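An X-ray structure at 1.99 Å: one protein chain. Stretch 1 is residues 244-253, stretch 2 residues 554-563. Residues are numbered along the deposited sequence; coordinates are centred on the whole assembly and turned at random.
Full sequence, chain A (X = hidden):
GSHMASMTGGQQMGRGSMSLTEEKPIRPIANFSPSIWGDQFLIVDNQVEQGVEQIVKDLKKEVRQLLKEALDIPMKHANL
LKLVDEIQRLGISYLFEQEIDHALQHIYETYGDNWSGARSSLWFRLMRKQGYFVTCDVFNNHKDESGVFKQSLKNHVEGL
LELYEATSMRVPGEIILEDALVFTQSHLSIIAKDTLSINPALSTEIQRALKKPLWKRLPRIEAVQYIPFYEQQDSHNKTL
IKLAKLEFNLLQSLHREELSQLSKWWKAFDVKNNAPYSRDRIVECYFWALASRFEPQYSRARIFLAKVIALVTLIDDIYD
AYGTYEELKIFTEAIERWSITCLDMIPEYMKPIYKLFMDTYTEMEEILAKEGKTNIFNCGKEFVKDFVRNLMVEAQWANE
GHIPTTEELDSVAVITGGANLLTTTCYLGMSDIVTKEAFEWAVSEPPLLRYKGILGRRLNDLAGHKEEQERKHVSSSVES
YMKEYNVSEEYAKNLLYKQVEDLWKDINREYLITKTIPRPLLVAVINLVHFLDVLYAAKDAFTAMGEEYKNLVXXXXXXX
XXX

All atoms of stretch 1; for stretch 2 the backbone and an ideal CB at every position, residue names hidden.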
ATOM      1  N   ALA A 244      19.558   8.312  -7.030  1.00 18.08           N
ATOM      2  CA  ALA A 244      18.398   8.106  -6.166  1.00 20.77           C
ATOM      3  C   ALA A 244      17.916   9.406  -5.524  1.00 23.05           C
ATOM      4  O   ALA A 244      16.711   9.615  -5.348  1.00 19.26           O
ATOM      5  CB  ALA A 244      18.696   7.051  -5.081  1.00 20.24           C
ATOM      6  N   LYS A 245      18.851  10.271  -5.160  1.00 19.28           N
ATOM      7  CA  LYS A 245      18.472  11.501  -4.471  1.00 20.25           C
ATOM      8  C   LYS A 245      17.915  12.530  -5.448  1.00 23.62           C
ATOM      9  O   LYS A 245      16.950  13.230  -5.128  1.00 24.22           O
ATOM     10  CB  LYS A 245      19.658  12.081  -3.706  1.00 23.94           C
ATOM     11  CG  LYS A 245      20.130  11.224  -2.538  1.00 27.66           C
ATOM     12  CD  LYS A 245      21.442  11.806  -1.948  1.00 33.82           C
ATOM     13  CE  LYS A 245      21.192  12.589  -0.676  1.00 43.92           C
ATOM     14  NZ  LYS A 245      22.439  13.275  -0.182  1.00 52.31           N
ATOM     15  N   LEU A 246      18.534  12.634  -6.627  1.00 22.49           N
ATOM     16  CA  LEU A 246      18.059  13.551  -7.670  1.00 22.43           C
ATOM     17  C   LEU A 246      16.644  13.154  -8.084  1.00 17.61           C
ATOM     18  O   LEU A 246      15.752  14.000  -8.242  1.00 22.68           O
ATOM     19  CB  LEU A 246      18.977  13.510  -8.897  1.00 26.31           C
ATOM     20  CG  LEU A 246      20.126  14.520  -9.015  1.00 37.20           C
ATOM     21  CD1 LEU A 246      20.649  14.934  -7.665  1.00 49.70           C
ATOM     22  CD2 LEU A 246      21.265  13.944  -9.872  1.00 36.63           C
ATOM     23  N   GLU A 247      16.449  11.852  -8.263  1.00 17.16           N
ATOM     24  CA  GLU A 247      15.160  11.313  -8.684  1.00 20.13           C
ATOM     25  C   GLU A 247      14.131  11.447  -7.575  1.00 20.33           C
ATOM     26  O   GLU A 247      12.972  11.741  -7.839  1.00 19.46           O
ATOM     27  CB  GLU A 247      15.309   9.851  -9.079  1.00 23.17           C
ATOM     28  CG  GLU A 247      15.964   9.678 -10.435  1.00 33.76           C
ATOM     29  CD  GLU A 247      15.084  10.181 -11.569  1.00 40.95           C
ATOM     30  OE1 GLU A 247      13.835  10.189 -11.415  1.00 37.84           O
ATOM     31  OE2 GLU A 247      15.644  10.567 -12.613  1.00 44.10           O
ATOM     32  N   PHE A 248      14.551  11.241  -6.332  1.00 18.19           N
ATOM     33  CA  PHE A 248      13.612  11.383  -5.233  1.00 18.60           C
ATOM     34  C   PHE A 248      13.009  12.762  -5.277  1.00 23.22           C
ATOM     35  O   PHE A 248      11.801  12.914  -5.126  1.00 20.51           O
ATOM     36  CB  PHE A 248      14.280  11.206  -3.873  1.00 19.18           C
ATOM     37  CG  PHE A 248      13.298  11.227  -2.751  1.00 20.66           C
ATOM     38  CD1 PHE A 248      12.617  10.073  -2.399  1.00 20.71           C
ATOM     39  CD2 PHE A 248      12.980  12.415  -2.111  1.00 22.50           C
ATOM     40  CE1 PHE A 248      11.684  10.091  -1.377  1.00 27.60           C
ATOM     41  CE2 PHE A 248      12.030  12.448  -1.089  1.00 24.24           C
ATOM     42  CZ  PHE A 248      11.391  11.284  -0.723  1.00 20.45           C
ATOM     43  N   ASN A 249      13.860  13.765  -5.460  1.00 15.33           N
ATOM     44  CA  ASN A 249      13.395  15.157  -5.438  1.00 21.07           C
ATOM     45  C   ASN A 249      12.524  15.492  -6.650  1.00 27.35           C
ATOM     46  O   ASN A 249      11.519  16.209  -6.528  1.00 20.97           O
ATOM     47  CB  ASN A 249      14.568  16.142  -5.282  1.00 26.80           C
ATOM     48  CG  ASN A 249      15.146  16.152  -3.861  1.00 28.35           C
ATOM     49  OD1 ASN A 249      14.538  15.623  -2.911  1.00 23.64           O
ATOM     50  ND2 ASN A 249      16.322  16.769  -3.709  1.00 21.43           N
ATOM     51  N   LEU A 250      12.901  14.977  -7.816  1.00 25.83           N
ATOM     52  CA  LEU A 250      12.089  15.178  -9.016  1.00 21.41           C
ATOM     53  C   LEU A 250      10.702  14.573  -8.846  1.00 28.78           C
ATOM     54  O   LEU A 250       9.693  15.200  -9.160  1.00 24.48           O
ATOM     55  CB  LEU A 250      12.763  14.545 -10.233  1.00 23.03           C
ATOM     56  CG  LEU A 250      14.113  15.155 -10.613  1.00 33.66           C
ATOM     57  CD1 LEU A 250      14.668  14.489 -11.877  1.00 34.78           C
ATOM     58  CD2 LEU A 250      14.000  16.669 -10.787  1.00 46.38           C
ATOM     59  N   LEU A 251      10.641  13.343  -8.355  1.00 20.24           N
ATOM     60  CA  LEU A 251       9.346  12.691  -8.194  1.00 19.44           C
ATOM     61  C   LEU A 251       8.535  13.356  -7.083  1.00 16.91           C
ATOM     62  O   LEU A 251       7.321  13.521  -7.203  1.00 19.25           O
ATOM     63  CB  LEU A 251       9.511  11.183  -7.973  1.00 18.02           C
ATOM     64  CG  LEU A 251       8.236  10.352  -7.952  1.00 24.46           C
ATOM     65  CD1 LEU A 251       7.411  10.580  -9.232  1.00 22.34           C
ATOM     66  CD2 LEU A 251       8.618   8.874  -7.794  1.00 15.84           C
ATOM     67  N   GLN A 252       9.201  13.791  -6.018  1.00 20.19           N
ATOM     68  CA  GLN A 252       8.511  14.570  -4.994  1.00 19.02           C
ATOM     69  C   GLN A 252       7.858  15.824  -5.573  1.00 21.89           C
ATOM     70  O   GLN A 252       6.744  16.187  -5.170  1.00 17.36           O
ATOM     71  CB  GLN A 252       9.460  14.951  -3.861  1.00 21.50           C
ATOM     72  CG  GLN A 252       8.756  15.589  -2.671  1.00 22.82           C
ATOM     73  CD  GLN A 252       9.722  16.015  -1.597  1.00 28.14           C
ATOM     74  OE1 GLN A 252      10.572  16.895  -1.815  1.00 25.52           O
ATOM     75  NE2 GLN A 252       9.603  15.395  -0.414  1.00 23.64           N
ATOM     76  N   SER A 253       8.541  16.488  -6.508  1.00 17.88           N
ATOM     77  CA  SER A 253       7.956  17.672  -7.145  1.00 26.13           C
ATOM     78  C   SER A 253       6.679  17.309  -7.894  1.00 27.96           C
ATOM     79  O   SER A 253       5.706  18.060  -7.872  1.00 25.65           O
ATOM     80  CB  SER A 253       8.950  18.353  -8.099  1.00 27.14           C
ATOM     81  OG  SER A 253       9.961  19.001  -7.363  1.00 37.79           O
ATOM     82  N   UNK A 554       4.957  14.226   5.917  1.00 23.68           N
ATOM     83  CA  UNK A 554       6.001  15.234   5.737  1.00 24.19           C
ATOM     84  C   UNK A 554       7.245  14.662   5.057  1.00 22.24           C
ATOM     85  O   UNK A 554       7.867  15.330   4.226  1.00 21.80           O
ATOM     86  CB  UNK A 554       6.383  15.837   7.090  1.00 24.19           C
ATOM     87  N   UNK A 555       7.596  13.424   5.398  1.00 24.67           N
ATOM     88  CA  UNK A 555       8.789  12.809   4.833  1.00 27.84           C
ATOM     89  C   UNK A 555       8.610  12.569   3.337  1.00 27.87           C
ATOM     90  O   UNK A 555       9.569  12.614   2.566  1.00 29.03           O
ATOM     91  CB  UNK A 555       9.105  11.495   5.550  1.00 27.84           C
ATOM     92  N   UNK A 556       7.372  12.329   2.920  1.00 22.72           N
ATOM     93  CA  UNK A 556       7.082  12.118   1.499  1.00 23.45           C
ATOM     94  C   UNK A 556       6.837  13.411   0.703  1.00 26.01           C
ATOM     95  O   UNK A 556       7.275  13.540  -0.452  1.00 21.80           O
ATOM     96  CB  UNK A 556       5.856  11.212   1.368  1.00 23.45           C
ATOM     97  N   UNK A 557       6.151  14.374   1.306  1.00 21.48           N
ATOM     98  CA  UNK A 557       5.701  15.533   0.536  1.00 25.06           C
ATOM     99  C   UNK A 557       6.389  16.861   0.855  1.00 33.43           C
ATOM    100  O   UNK A 557       6.354  17.792   0.047  1.00 30.27           O
ATOM    101  CB  UNK A 557       4.196  15.706   0.748  1.00 25.06           C
ATOM    102  N   UNK A 558       7.004  16.970   2.026  1.00 28.94           N
ATOM    103  CA  UNK A 558       7.507  18.275   2.452  1.00 30.42           C
ATOM    104  C   UNK A 558       9.036  18.420   2.394  1.00 36.13           C
ATOM    105  O   UNK A 558       9.556  19.359   1.782  1.00 30.10           O
ATOM    106  CB  UNK A 558       7.034  18.548   3.881  1.00 30.42           C
ATOM    107  N   UNK A 559       9.761  17.483   2.997  1.00 28.13           N
ATOM    108  CA  UNK A 559      11.219  17.597   3.029  1.00 27.00           C
ATOM    109  C   UNK A 559      11.835  16.955   1.791  1.00 25.41           C
ATOM    110  O   UNK A 559      11.633  15.758   1.539  1.00 26.28           O
ATOM    111  CB  UNK A 559      11.781  16.949   4.296  1.00 27.00           C
ATOM    112  N   UNK A 560      12.590  17.749   1.010  1.00 28.44           N
ATOM    113  CA  UNK A 560      13.365  17.231  -0.125  1.00 31.45           C
ATOM    114  C   UNK A 560      14.660  16.579   0.376  1.00 35.44           C
ATOM    115  O   UNK A 560      15.052  16.836   1.519  1.00 37.77           O
ATOM    116  CB  UNK A 560      13.682  18.351  -1.118  1.00 31.45           C
ATOM    117  N   UNK A 561      15.290  15.739  -0.448  1.00 29.45           N
ATOM    118  CA  UNK A 561      16.600  15.167  -0.124  1.00 40.20           C
ATOM    119  C   UNK A 561      17.640  16.265  -0.220  1.00 36.49           C
ATOM    120  O   UNK A 561      17.519  17.167  -1.048  1.00 29.52           O
ATOM    121  CB  UNK A 561      16.950  14.003  -1.053  1.00 40.20           C
ATOM    122  N   UNK A 562      18.683  16.176   0.591  1.00 40.60           N
ATOM    123  CA  UNK A 562      19.692  17.225   0.581  1.00 46.83           C
ATOM    124  C   UNK A 562      20.781  16.969  -0.460  1.00 47.37           C
ATOM    125  O   UNK A 562      21.328  15.865  -0.549  1.00 46.72           O
ATOM    126  CB  UNK A 562      20.321  17.355   1.970  1.00 46.83           C
ATOM    127  N   UNK A 563      21.086  18.011  -1.232  1.00 63.43           N
ATOM    128  CA  UNK A 563      22.097  17.968  -2.292  1.00 75.27           C
ATOM    129  C   UNK A 563      21.723  16.945  -3.363  1.00 76.03           C
ATOM    130  O   UNK A 563      22.578  16.245  -3.909  1.00 76.47           O
ATOM    131  OXT UNK A 563      20.547  16.792  -3.709  1.00 79.51           O
ATOM    132  CB  UNK A 563      23.471  17.637  -1.706  1.00 75.27           C
TER

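Position 554 lies in a helix, its CA-to-CB bond directed away from stretch 1, so the visible atoms favour nothing beyond a helix-compatible residue. It is Lys554, whose long side chain makes no contact with stretch 1.

At 555 the bond points sideways, and nothing of stretch 1 lies within 5.5 Å of the ideal CB; many residues would fit. It is Ser555, whose carbonyl O lies near the plane of the Phe248 ring, at its edge, 4.0 Å from Phe248 CZ.

At 556 and 557 both CA-to-CB bonds point away and no atom of stretch 1 lies within 5.5 Å of either ideal CB, so stretch 1 sets no demand; many helix-compatible residues, apolar ones among them, would suit. The carbonyl of 556 receives no backbone N-H from within stretch 2; instead NE2 of Gln252 donates to O of 556 at 3.0 Å. The residues are Leu556 and Leu557, and neither side chain comes within contact distance of stretch 1.

Position 558 also points away, so almost any residue, polar or apolar, would suit as far as stretch 1 goes; it is Val558.

At 559, with phi/psi of -88/121, the chain is extended and CB again turns away, leaving open choice. What matters is the carbonyl: NE2 of Gln252 donates to O of 559 at 2.8 Å. One amide nitrogen thus bridges two carbonyls three residues apart. The residue is Tyr559, whose side chain comes no nearer than 5.4 Å, from its CB to Gln252 NE2.

Position 560 points sideways, its ideal CB 3.4 Å from Asn249 OD1 and 3.5 Å from Gln252 OE1. A compact residue suits this place, and phi/psi of -79/161 admits proline. It is Pro560, its CB 3.6 Å from OD1 of Asn249.

Position 561 points toward stretch 1, between Asn249, Lys245 and Phe248. Asn249 pairs with both its N-H and its carbonyl, the amide offering an acceptor and a donor: N of 561 donates to Asn249 OD1 at 2.6 Å, and Asn249 ND2 to O of 561 at 2.9 Å. The side chain meets an aromatic ring and the aliphatic part of a lysine, so a medium or long apolar residue, such as leucine or methionine, would suit. Met561 brings CG to 3.4 Å from Phe248 CD2 and CE to 3.6 Å from Lys245 CE, while its SD sits 4.7 Å from the Phe248 ring centroid.

At 562 CB turns away, so stretch 1 hardly restricts the choice; small or polar residues are among those that would do. NZ of Lys245 donates a hydrogen bond to O of 562 at 2.8 Å, a contact any residue could make. It is Ser562, its CB 5.1 Å from Lys245 NZ.

Position 563 ends the chain sideways, its ideal CB 4.7 Å from Lys245 NZ. Its phi of 61° is one beta-branched residues seldom adopt, but no pocket fixes the type, and many would do. It is Ile563, poorly ordered, its carboxylate OXT 4.4 Å from Leu246 CD1.

Stretch 2, residues 554-563: KSLLVYPMSI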
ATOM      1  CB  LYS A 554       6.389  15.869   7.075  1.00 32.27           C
ATOM      2  CG  LYS A 554       5.261  16.626   7.757  1.00 37.10           C
ATOM      3  CD  LYS A 554       5.830  17.647   8.745  1.00 45.25           C
ATOM      4  CE  LYS A 554       4.845  17.947   9.862  1.00 62.56           C
ATOM      5  NZ  LYS A 554       5.375  18.994  10.795  1.00 71.36           N
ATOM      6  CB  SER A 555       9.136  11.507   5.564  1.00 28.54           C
ATOM      7  OG  SER A 555       8.300  10.443   5.146  1.00 35.23           O
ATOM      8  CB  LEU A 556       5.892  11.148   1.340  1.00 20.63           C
ATOM      9  CG  LEU A 556       6.275   9.687   1.115  1.00 31.80           C
ATOM     10  CD1 LEU A 556       7.082   9.169   2.271  1.00 34.68           C
ATOM     11  CD2 LEU A 556       5.050   8.771   0.834  1.00 32.63           C
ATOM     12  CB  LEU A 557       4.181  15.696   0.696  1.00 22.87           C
ATOM     13  CG  LEU A 557       3.374  14.489   0.214  1.00 27.63           C
ATOM     14  CD1 LEU A 557       1.892  14.758   0.384  1.00 30.28           C
ATOM     15  CD2 LEU A 557       3.696  14.163  -1.234  1.00 31.32           C
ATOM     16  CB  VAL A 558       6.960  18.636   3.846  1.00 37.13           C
ATOM     17  CG1 VAL A 558       7.556  19.946   4.346  1.00 35.72           C
ATOM     18  CG2 VAL A 558       5.435  18.716   3.793  1.00 35.60           C
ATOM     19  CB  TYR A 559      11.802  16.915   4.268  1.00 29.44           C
ATOM     20  CG  TYR A 559      11.278  17.415   5.590  1.00 29.82           C
ATOM     21  CD1 TYR A 559      10.638  16.553   6.472  1.00 35.26           C
ATOM     22  CD2 TYR A 559      11.448  18.740   5.972  1.00 44.36           C
ATOM     23  CE1 TYR A 559      10.165  17.004   7.694  1.00 40.28           C
ATOM     24  CE2 TYR A 559      10.977  19.201   7.193  1.00 48.30           C
ATOM     25  CZ  TYR A 559      10.336  18.324   8.047  1.00 47.23           C
ATOM     26  OH  TYR A 559       9.865  18.769   9.260  1.00 50.31           O
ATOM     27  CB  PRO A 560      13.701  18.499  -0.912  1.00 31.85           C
ATOM     28  CG  PRO A 560      13.767  19.569   0.129  1.00 37.79           C
ATOM     29  CD  PRO A 560      12.727  19.210   1.158  1.00 35.29           C
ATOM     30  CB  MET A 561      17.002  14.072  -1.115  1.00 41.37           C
ATOM     31  CG  MET A 561      16.233  12.780  -1.027  1.00 33.83           C
ATOM     32  SD  MET A 561      16.291  11.988   0.586  1.00 39.78           S
ATOM     33  CE  MET A 561      18.032  12.090   0.988  1.00119.31           C
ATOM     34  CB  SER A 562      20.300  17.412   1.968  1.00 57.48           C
ATOM     35  OG  SER A 562      20.652  18.771   2.161  1.00 63.36           O
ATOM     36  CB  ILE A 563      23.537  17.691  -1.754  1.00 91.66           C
ATOM     37  CG1 ILE A 563      23.740  18.301  -0.361  1.00 89.03           C
ATOM     38  CG2 ILE A 563      24.587  18.232  -2.725  1.00 91.40           C
ATOM     39  CD1 ILE A 563      24.378  17.345   0.638  1.00 83.81           C
TER
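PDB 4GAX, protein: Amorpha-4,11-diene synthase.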